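Local structure of 11R-lipoxygenase (Gersemia fruticosa, 3VF1) at residues 268-273 / 307-312; 327-332 / 379-384. The protein is an iron-containing lipoxygenase that probably inserts molecular oxygen into polyunsaturated fatty acids and is regulated by calcium. All blocks are in the same frame, centred on the assembly; numbering follows the deposited sequence.

Interaction 1. Residues 268-273 / 307-312; sequences EVIRRC and FITDYK
Phe307 packs against the backbone of Arg271 and Arg272. Its CG is anti to the carbonyl carbon (chi1 -61°), and ring atom CD2 comes within 3.4 Å of Arg272 N. Arg272 N and Arg271 C lie obliquely to the ring, and CE2 meets Arg272 CB. Nearer its backbone, Phe307 CB meets Ile270 CG1 at 3.8 Å and also touches Ile270 CD1. An alanine at Phe307 would probably leave the Arg272 backbone and CB without their ring contact and open a gap there, while the CB contact with Ile270 could remain.

Arg271 and Ile308 form an antiparallel hydrogen-bonded pair. Arg271 N donates to Ile308 O at 3.1 Å, and Ile308 N donates to Arg271 O at 2.8 Å. Ile308 CG2 packs on Cys273 CB at 3.7 Å. The charged ends of the arginines look elsewhere: Arg271 NH2 bonds to Gln481, and Arg272 NE pairs with Asp274.

Next to this pair a water bridges the two segments. It donates to Val269 O and Ile308 O and accepts from Asp310 N. Thr309 CG2 lies 3.7 Å from Ile270 CB. Val269 CG1, anti to its backbone N (chi1 -177°), lies over one face of the Tyr311 ring, 3.9 Å from Tyr311 CZ. The two side chains cross at about a right angle. The polar partner of the Tyr311 hydroxyl is Asp383 of helix 369-410.

This short two-stranded pairing adds strand 271-272, as one of the two outermost strands, to a five-stranded antiparallel sheet within the lipoxygenase domain.

Interaction 2. Residues 327-332 / 379-384; sequences RYITTP and LRCADT
Ile329 has CG1 anti to the backbone N (chi1 -157°), and its next torsion (chi2 65°) turns CD1 to the helix. There Ile329 CD1 meets Cys381 SG at 3.4 Å and lies 3.8 Å from Ala382 N. Cys381 SG is itself anti to its backbone N (chi1 -169°).

Pro332 makes the second half of the contact. Its CG lies 3.5 Å from Ala382 CB, and its CD is nearly as close to the same methyl. Leu379 CD1 meets both Pro332 CB and Pro332 CG at 3.8 Å.

This is loop-on-helix packing in the lipoxygenase domain. The loop that leads into strand 333-338 lies against helix 369-410, a long helix that farther on carries the iron ligands His392 and His397. The contact itself is apolar, with no hydrogen bond across it.

Other parts of the chain pack on the same side chains. Ile329 also touches Thr319 and Ser451 in loops, and Gln385 one turn farther along the helix. Leu379 also packs on Phe257 and Phe261 of helix 254-263.

In the fold
The two interactions come in series along the chain, and their centres are 14 Å apart. Interaction 1 joins strands 271-272 and 306-310 at one margin of the five-stranded sheet. Interaction 2 sets the loop before strand 333-338, the next strand of that sheet, on helix 369-410. They meet through Tyr311 and Thr309. Tyr311 OH lies 2.6 Å from Asp383 OD1, and Tyr311 N lies 3.1 Å from Pro332 O; both are probable hydrogen bonds. Leu379 CD1 packs on Tyr311 and Thr309. Together they join this side of the sheet to helix 369-410, which farther along carries the iron ligands His392 and His397, though interaction 2 is away from the annotated sites.

Interaction 1. Residues 268-273 / 307-312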
loop_
_atom_site.group_PDB
_atom_site.type_symbol
_atom_site.label_atom_id
_atom_site.label_comp_id
_atom_site.label_asym_id
_atom_site.label_seq_id
_atom_site.Cartn_x
_atom_site.Cartn_y
_atom_site.Cartn_z
ATOM N N GLU A 268 -7.556 -6.909 10.717
ATOM C CA GLU A 268 -8.812 -6.387 10.184
ATOM C C GLU A 268 -10.034 -7.257 10.478
ATOM O O GLU A 268 -11.155 -6.874 10.147
ATOM C CB GLU A 268 -8.699 -6.211 8.669
ATOM C CG GLU A 268 -7.849 -5.031 8.232
ATOM C CD GLU A 268 -8.018 -4.716 6.756
ATOM O OE1 GLU A 268 -8.369 -5.640 5.985
ATOM O OE2 GLU A 268 -7.812 -3.546 6.366
ATOM N N VAL A 269 -9.830 -8.418 11.090
ATOM C CA VAL A 269 -10.905 -9.402 11.194
ATOM C C VAL A 269 -11.519 -9.511 12.588
ATOM O O VAL A 269 -12.740 -9.491 12.732
ATOM C CB VAL A 269 -10.421 -10.795 10.750
ATOM C CG1 VAL A 269 -11.569 -11.792 10.798
ATOM C CG2 VAL A 269 -9.835 -10.726 9.348
ATOM N N ILE A 270 -10.683 -9.632 13.612
ATOM C CA ILE A 270 -11.182 -9.866 14.963
ATOM C C ILE A 270 -12.085 -8.727 15.428
ATOM O O ILE A 270 -11.841 -7.563 15.116
ATOM C CB ILE A 270 -10.034 -10.052 15.971
ATOM C CG1 ILE A 270 -10.586 -10.538 17.313
ATOM C CG2 ILE A 270 -9.259 -8.752 16.149
ATOM C CD1 ILE A 270 -9.525 -11.096 18.242
ATOM N N ARG A 271 -13.130 -9.072 16.173
ATOM C CA ARG A 271 -14.052 -8.073 16.699
ATOM C C ARG A 271 -14.783 -8.586 17.933
ATOM O O ARG A 271 -14.925 -9.792 18.125
ATOM C CB ARG A 271 -15.072 -7.675 15.633
ATOM C CG ARG A 271 -16.054 -8.771 15.266
ATOM C CD ARG A 271 -16.992 -8.304 14.174
ATOM N NE ARG A 271 -17.674 -7.069 14.554
ATOM C CZ ARG A 271 -18.112 -6.151 13.696
ATOM N NH1 ARG A 271 -17.946 -6.310 12.389
ATOM N NH2 ARG A 271 -18.717 -5.062 14.151
ATOM N N ARG A 272 -15.245 -7.660 18.768
ATOM C CA ARG A 272 -15.987 -8.023 19.968
ATOM C C ARG A 272 -17.238 -8.812 19.603
ATOM O O ARG A 272 -17.890 -8.530 18.601
ATOM C CB ARG A 272 -16.369 -6.775 20.765
ATOM C CG ARG A 272 -17.297 -7.062 21.935
ATOM C CD ARG A 272 -17.597 -5.811 22.747
ATOM N NE ARG A 272 -18.587 -6.074 23.788
ATOM C CZ ARG A 272 -18.934 -5.210 24.738
ATOM N NH1 ARG A 272 -18.370 -4.010 24.793
ATOM N NH2 ARG A 272 -19.846 -5.549 25.640
ATOM N N CYS A 273 -17.561 -9.805 20.425
ATOM C CA CYS A 273 -18.719 -10.657 20.192
ATOM C C CYS A 273 -19.639 -10.634 21.404
ATOM O O CYS A 273 -19.309 -11.181 22.456
ATOM C CB CYS A 273 -18.273 -12.090 19.903
ATOM S SG CYS A 273 -19.628 -13.239 19.575
ATOM N N PHE A 307 -14.115 -12.167 21.969
ATOM C CA PHE A 307 -13.931 -11.676 20.611
ATOM C C PHE A 307 -13.961 -12.839 19.630
ATOM O O PHE A 307 -13.761 -13.987 20.019
ATOM C CB PHE A 307 -12.612 -10.912 20.503
ATOM C CG PHE A 307 -12.538 -9.715 21.407
ATOM C CD1 PHE A 307 -12.354 -9.873 22.770
ATOM C CD2 PHE A 307 -12.659 -8.433 20.896
ATOM C CE1 PHE A 307 -12.293 -8.775 23.606
ATOM C CE2 PHE A 307 -12.595 -7.333 21.728
ATOM C CZ PHE A 307 -12.412 -7.505 23.084
ATOM N N ILE A 308 -14.212 -12.540 18.359
ATOM C CA ILE A 308 -14.418 -13.580 17.361
ATOM C C ILE A 308 -13.809 -13.222 16.009
ATOM O O ILE A 308 -13.774 -12.057 15.623
ATOM C CB ILE A 308 -15.923 -13.848 17.166
ATOM C CG1 ILE A 308 -16.147 -15.017 16.203
ATOM C CG2 ILE A 308 -16.621 -12.597 16.656
ATOM C CD1 ILE A 308 -17.594 -15.464 16.115
ATOM N N THR A 309 -13.329 -14.238 15.298
ATOM C CA THR A 309 -12.852 -14.076 13.929
ATOM C C THR A 309 -13.642 -14.998 13.006
ATOM O O THR A 309 -13.399 -16.205 12.967
ATOM C CB THR A 309 -11.351 -14.410 13.799
ATOM O OG1 THR A 309 -11.113 -15.755 14.227
ATOM C CG2 THR A 309 -10.508 -13.459 14.637
ATOM N N ASP A 310 -14.586 -14.424 12.266
ATOM C CA ASP A 310 -15.465 -15.198 11.397
ATOM C C ASP A 310 -15.044 -15.058 9.938
ATOM O O ASP A 310 -15.064 -13.960 9.382
ATOM C CB ASP A 310 -16.911 -14.722 11.568
ATOM C CG ASP A 310 -17.899 -15.545 10.760
ATOM O OD1 ASP A 310 -17.467 -16.271 9.839
ATOM O OD2 ASP A 310 -19.114 -15.462 11.042
ATOM N N TYR A 311 -14.677 -16.177 9.320
ATOM C CA TYR A 311 -14.228 -16.176 7.930
ATOM C C TYR A 311 -15.297 -16.723 6.988
ATOM O O TYR A 311 -15.008 -17.485 6.066
ATOM C CB TYR A 311 -12.930 -16.973 7.803
ATOM C CG TYR A 311 -11.800 -16.344 8.581
ATOM C CD1 TYR A 311 -11.627 -16.614 9.932
ATOM C CD2 TYR A 311 -10.922 -15.459 7.971
ATOM C CE1 TYR A 311 -10.605 -16.028 10.649
ATOM C CE2 TYR A 311 -9.898 -14.870 8.680
ATOM C CZ TYR A 311 -9.744 -15.157 10.018
ATOM O OH TYR A 311 -8.724 -14.568 10.725
ATOM N N LYS A 312 -16.537 -16.312 7.230
ATOM C CA LYS A 312 -17.663 -16.699 6.391
ATOM C C LYS A 312 -17.415 -16.388 4.918
ATOM O O LYS A 312 -17.910 -17.087 4.039
ATOM C CB LYS A 312 -18.925 -15.973 6.857
ATOM C CG LYS A 312 -20.156 -16.268 6.022
ATOM C CD LYS A 312 -21.395 -15.621 6.617
ATOM C CE LYS A 312 -22.650 -16.013 5.852
ATOM N NZ LYS A 312 -23.884 -15.481 6.497
HETATM O O HOH W 1 -14.680 -11.389 12.651
#

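Interaction 2. Residues 327-332 / 379-384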
loop_
_atom_site.group_PDB
_atom_site.type_symbol
_atom_site.label_atom_id
_atom_site.label_comp_id
_atom_site.label_asym_id
_atom_site.label_seq_id
_atom_site.Cartn_x
_atom_site.Cartn_y
_atom_site.Cartn_z
ATOM N N ARG A 327 -5.345 -28.506 -3.163
ATOM C CA ARG A 327 -5.246 -27.723 -1.940
ATOM C C ARG A 327 -6.618 -27.578 -1.299
ATOM O O ARG A 327 -7.645 -27.722 -1.964
ATOM C CB ARG A 327 -4.647 -26.350 -2.238
ATOM C CG ARG A 327 -3.306 -26.425 -2.945
ATOM C CD ARG A 327 -2.849 -25.067 -3.440
ATOM N NE ARG A 327 -1.688 -25.183 -4.315
ATOM C CZ ARG A 327 -1.150 -24.169 -4.984
ATOM N NH1 ARG A 327 -1.667 -22.953 -4.885
ATOM N NH2 ARG A 327 -0.095 -24.375 -5.756
ATOM N N TYR A 328 -6.631 -27.294 -0.003
ATOM C CA TYR A 328 -7.877 -27.234 0.744
ATOM C C TYR A 328 -7.935 -26.013 1.647
ATOM O O TYR A 328 -6.907 -25.447 2.019
ATOM C CB TYR A 328 -8.040 -28.501 1.585
ATOM C CG TYR A 328 -7.982 -29.773 0.776
ATOM C CD1 TYR A 328 -6.765 -30.357 0.454
ATOM C CD2 TYR A 328 -9.143 -30.389 0.330
ATOM C CE1 TYR A 328 -6.706 -31.519 -0.289
ATOM C CE2 TYR A 328 -9.093 -31.553 -0.412
ATOM C CZ TYR A 328 -7.872 -32.113 -0.720
ATOM O OH TYR A 328 -7.815 -33.270 -1.460
ATOM N N ILE A 329 -9.155 -25.614 1.985
ATOM C CA ILE A 329 -9.387 -24.540 2.935
ATOM C C ILE A 329 -10.772 -24.739 3.526
ATOM O O ILE A 329 -11.628 -25.377 2.918
ATOM C CB ILE A 329 -9.306 -23.149 2.268
ATOM C CG1 ILE A 329 -8.975 -22.071 3.303
ATOM C CG2 ILE A 329 -10.614 -22.815 1.555
ATOM C CD1 ILE A 329 -7.602 -22.212 3.932
ATOM N N THR A 330 -10.989 -24.198 4.717
ATOM C CA THR A 330 -12.290 -24.283 5.357
ATOM C C THR A 330 -12.872 -22.880 5.484
ATOM O O THR A 330 -12.395 -21.945 4.843
ATOM C CB THR A 330 -12.192 -24.956 6.741
ATOM O OG1 THR A 330 -11.541 -24.077 7.669
ATOM C CG2 THR A 330 -11.414 -26.259 6.644
ATOM N N THR A 331 -13.908 -22.741 6.301
ATOM C CA THR A 331 -14.575 -21.462 6.489
ATOM C C THR A 331 -14.774 -21.257 7.984
ATOM O O THR A 331 -15.905 -21.173 8.465
ATOM C CB THR A 331 -15.929 -21.446 5.766
ATOM O OG1 THR A 331 -16.783 -22.452 6.323
ATOM C CG2 THR A 331 -15.740 -21.714 4.282
ATOM N N PRO A 332 -13.662 -21.163 8.723
ATOM C CA PRO A 332 -13.646 -21.337 10.176
ATOM C C PRO A 332 -14.178 -20.157 10.978
ATOM O O PRO A 332 -14.371 -19.063 10.450
ATOM C CB PRO A 332 -12.160 -21.523 10.475
ATOM C CG PRO A 332 -11.479 -20.710 9.437
ATOM C CD PRO A 332 -12.331 -20.811 8.199
ATOM N N LEU A 379 -7.143 -22.350 11.153
ATOM C CA LEU A 379 -7.700 -21.018 11.364
ATOM C C LEU A 379 -6.775 -19.959 10.767
ATOM O O LEU A 379 -7.231 -19.012 10.128
ATOM C CB LEU A 379 -7.909 -20.754 12.857
ATOM C CG LEU A 379 -8.534 -19.405 13.221
ATOM C CD1 LEU A 379 -9.941 -19.281 12.658
ATOM C CD2 LEU A 379 -8.544 -19.216 14.732
ATOM N N ARG A 380 -5.474 -20.129 10.974
ATOM C CA ARG A 380 -4.483 -19.206 10.435
ATOM C C ARG A 380 -4.424 -19.281 8.913
ATOM O O ARG A 380 -4.227 -18.270 8.241
ATOM C CB ARG A 380 -3.102 -19.508 11.019
ATOM C CG ARG A 380 -2.990 -19.234 12.506
ATOM C CD ARG A 380 -3.083 -17.746 12.798
ATOM N NE ARG A 380 -1.969 -17.002 12.214
ATOM C CZ ARG A 380 -1.952 -15.683 12.047
ATOM N NH1 ARG A 380 -2.993 -14.943 12.409
ATOM N NH2 ARG A 380 -0.891 -15.100 11.507
ATOM N N CYS A 381 -4.591 -20.481 8.372
ATOM C CA CYS A 381 -4.557 -20.667 6.929
ATOM C C CYS A 381 -5.660 -19.848 6.271
ATOM O O CYS A 381 -5.437 -19.194 5.253
ATOM C CB CYS A 381 -4.706 -22.145 6.567
ATOM S SG CYS A 381 -4.358 -22.507 4.823
ATOM N N ALA A 382 -6.850 -19.884 6.862
ATOM C CA ALA A 382 -7.967 -19.090 6.374
ATOM C C ALA A 382 -7.611 -17.608 6.416
ATOM O O ALA A 382 -7.896 -16.860 5.475
ATOM C CB ALA A 382 -9.209 -19.358 7.206
ATOM N N ASP A 383 -6.982 -17.188 7.509
ATOM C CA ASP A 383 -6.618 -15.788 7.693
ATOM C C ASP A 383 -5.608 -15.343 6.641
ATOM O O ASP A 383 -5.634 -14.198 6.194
ATOM C CB ASP A 383 -6.049 -15.566 9.097
ATOM C CG ASP A 383 -5.745 -14.107 9.378
ATOM O OD1 ASP A 383 -6.683 -13.359 9.732
ATOM O OD2 ASP A 383 -4.568 -13.709 9.247
ATOM N N THR A 384 -4.724 -16.252 6.248
ATOM C CA THR A 384 -3.727 -15.954 5.225
ATOM C C THR A 384 -4.399 -15.636 3.895
ATOM O O THR A 384 -4.011 -14.694 3.206
ATOM C CB THR A 384 -2.753 -17.130 5.019
ATOM O OG1 THR A 384 -2.010 -17.351 6.223
ATOM C CG2 THR A 384 -1.793 -16.834 3.875
#